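PDB 6IDP: MATE family efflux transporter from Vibrio cholerae, which probably exports drugs and other toxic compounds across the bacterial membrane, with conformational changes that depend on protons. Local coordinates for residues V281-M286 with I365-V370. Residues are numbered along the deposited sequence; the frame is centred on the assembly and turned at random.
Sequences VAVLAM and ICMLMV. With OLC ((2R)-2,3-dihydroxypropyl (9Z)-octadec-9-enoate), chain N.
Two transmembrane helices of the MATE fold, 281-299 and 360-375, run side by side in the C-terminal half of the transporter, their short segments almost parallel at 8° with axes 9.7 Å apart. Val-283 stands in the middle of the interface, its CA-CB bond directed at the facing helix and its CG1 placed anti to the backbone N. Two side chains of helix 360-375 reach this methyl. Met-367 leaves its backbone with CG anti to the carbonyl carbon, bends at chi3 (59°) and comes in at a slant to the valine: CE lies closest, 4.0 Å from Val-283 CG1, with SD just behind at 4.2 Å. The same CE meets the CD2 branch of Leu-284 at 4.2 Å. Although Leu-284 starts out away from helix 360-375, with CG anti to the backbone N, chi2 (-88°) turns CD2 back to the interface, and the methionine tip thus contacts two successive residues. Leu-368 works through CD1 alone, set loosely against Val-283 CG1 and against Met-286. All these contacts are apolar. Val-283 and Met-286 also touch Gln-321 and Phe-316, respectively, of helix 303-330, which packs beside the pair, whereas Val-281 faces helix 5-39 and an OLC lipid chain, with CG1 3.6 Å from lipid C13. One turn along from Val-283, Leu-368 CD1 lies alongside the CB-CG-SD run of Met-286, nearest CB at 4.2 Å.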
loop_
_atom_site.group_PDB
_atom_site.type_symbol
_atom_site.label_atom_id
_atom_site.label_comp_id
_atom_site.label_asym_id
_atom_site.label_seq_id
_atom_site.Cartn_x
_atom_site.Cartn_y
_atom_site.Cartn_z
ATOM N N VAL A 281 -5.746 -6.812 -6.202
ATOM C CA VAL A 281 -4.509 -7.272 -5.584
ATOM C C VAL A 281 -3.386 -7.443 -6.613
ATOM O O VAL A 281 -2.215 -7.257 -6.289
ATOM C CB VAL A 281 -4.728 -8.600 -4.804
ATOM C CG1 VAL A 281 -5.044 -9.748 -5.748
ATOM C CG2 VAL A 281 -3.516 -8.920 -3.939
ATOM N N ALA A 282 -3.733 -7.768 -7.854
ATOM C CA ALA A 282 -2.718 -7.917 -8.893
ATOM C C ALA A 282 -2.175 -6.554 -9.305
ATOM O O ALA A 282 -0.985 -6.413 -9.602
ATOM C CB ALA A 282 -3.277 -8.650 -10.097
ATOM N N VAL A 283 -3.051 -5.553 -9.329
ATOM C CA VAL A 283 -2.630 -4.197 -9.643
ATOM C C VAL A 283 -1.737 -3.682 -8.519
ATOM O O VAL A 283 -0.706 -3.049 -8.767
ATOM C CB VAL A 283 -3.831 -3.256 -9.846
ATOM C CG1 VAL A 283 -3.358 -1.851 -10.170
ATOM C CG2 VAL A 283 -4.730 -3.779 -10.954
ATOM N N LEU A 284 -2.132 -3.983 -7.284
ATOM C CA LEU A 284 -1.360 -3.611 -6.104
ATOM C C LEU A 284 0.056 -4.190 -6.168
ATOM O O LEU A 284 1.034 -3.490 -5.904
ATOM C CB LEU A 284 -2.076 -4.079 -4.836
ATOM C CG LEU A 284 -1.754 -3.369 -3.518
ATOM C CD1 LEU A 284 -0.559 -3.996 -2.805
ATOM C CD2 LEU A 284 -1.539 -1.874 -3.742
ATOM N N ALA A 285 0.158 -5.466 -6.527
ATOM C CA ALA A 285 1.453 -6.120 -6.684
ATOM C C ALA A 285 2.301 -5.420 -7.743
ATOM O O ALA A 285 3.517 -5.291 -7.594
ATOM C CB ALA A 285 1.265 -7.589 -7.045
ATOM N N MET A 286 1.647 -4.960 -8.805
ATOM C CA MET A 286 2.334 -4.320 -9.923
ATOM C C MET A 286 2.911 -2.958 -9.534
ATOM O O MET A 286 3.920 -2.528 -10.087
ATOM C CB MET A 286 1.384 -4.166 -11.115
ATOM C CG MET A 286 2.062 -4.266 -12.475
ATOM S SD MET A 286 0.890 -4.522 -13.829
ATOM C CE MET A 286 -0.368 -5.482 -12.989
ATOM N N ILE A 365 -5.663 1.732 -13.416
ATOM C CA ILE A 365 -4.839 2.581 -14.274
ATOM C C ILE A 365 -4.334 3.788 -13.489
ATOM O O ILE A 365 -3.161 4.160 -13.580
ATOM C CB ILE A 365 -5.612 3.069 -15.515
ATOM C CG1 ILE A 365 -5.909 1.900 -16.461
ATOM C CG2 ILE A 365 -4.825 4.157 -16.245
ATOM C CD1 ILE A 365 -4.662 1.226 -17.018
ATOM N N CYS A 366 -5.231 4.383 -12.710
ATOM C CA CYS A 366 -4.899 5.528 -11.873
ATOM C C CYS A 366 -3.815 5.168 -10.858
ATOM O O CYS A 366 -2.867 5.930 -10.652
ATOM C CB CYS A 366 -6.150 6.042 -11.157
ATOM S SG CYS A 366 -5.907 7.591 -10.266
ATOM N N MET A 367 -3.962 4.003 -10.234
ATOM C CA MET A 367 -2.954 3.490 -9.312
ATOM C C MET A 367 -1.623 3.288 -10.024
ATOM O O MET A 367 -0.562 3.598 -9.487
ATOM C CB MET A 367 -3.414 2.171 -8.691
ATOM C CG MET A 367 -4.654 2.287 -7.819
ATOM S SD MET A 367 -5.384 0.679 -7.428
ATOM C CE MET A 367 -4.022 -0.124 -6.591
ATOM N N LEU A 368 -1.697 2.761 -11.240
ATOM C CA LEU A 368 -0.518 2.458 -12.038
ATOM C C LEU A 368 0.226 3.732 -12.417
ATOM O O LEU A 368 1.449 3.808 -12.310
ATOM C CB LEU A 368 -0.917 1.687 -13.296
ATOM C CG LEU A 368 -0.081 0.473 -13.699
ATOM C CD1 LEU A 368 -0.089 -0.573 -12.597
ATOM C CD2 LEU A 368 -0.613 -0.111 -14.997
ATOM N N MET A 369 -0.528 4.736 -12.852
ATOM C CA MET A 369 0.054 5.994 -13.296
ATOM C C MET A 369 0.744 6.738 -12.152
ATOM O O MET A 369 1.765 7.394 -12.369
ATOM C CB MET A 369 -1.018 6.875 -13.940
ATOM C CG MET A 369 -1.584 6.314 -15.242
ATOM S SD MET A 369 -0.333 6.088 -16.526
ATOM C CE MET A 369 -0.025 4.325 -16.445
ATOM N N VAL A 370 0.194 6.631 -10.943
ATOM C CA VAL A 370 0.818 7.234 -9.767
ATOM C C VAL A 370 2.197 6.628 -9.524
ATOM O O VAL A 370 3.181 7.350 -9.360
ATOM C CB VAL A 370 -0.043 7.060 -8.492
ATOM C CG1 VAL A 370 0.773 7.385 -7.243
ATOM C CG2 VAL A 370 -1.281 7.939 -8.560
HETATM C C18 OLC N . -12.285 -11.807 -6.990
HETATM C C17 OLC N . -11.032 -11.263 -7.640
HETATM C C16 OLC N . -9.849 -12.120 -7.246
HETATM C C12 OLC N . -5.020 -12.912 -7.758
HETATM C C15 OLC N . -8.591 -11.592 -7.900
HETATM C C13 OLC N . -6.194 -12.097 -8.255
HETATM C C14 OLC N . -7.390 -12.342 -7.362
#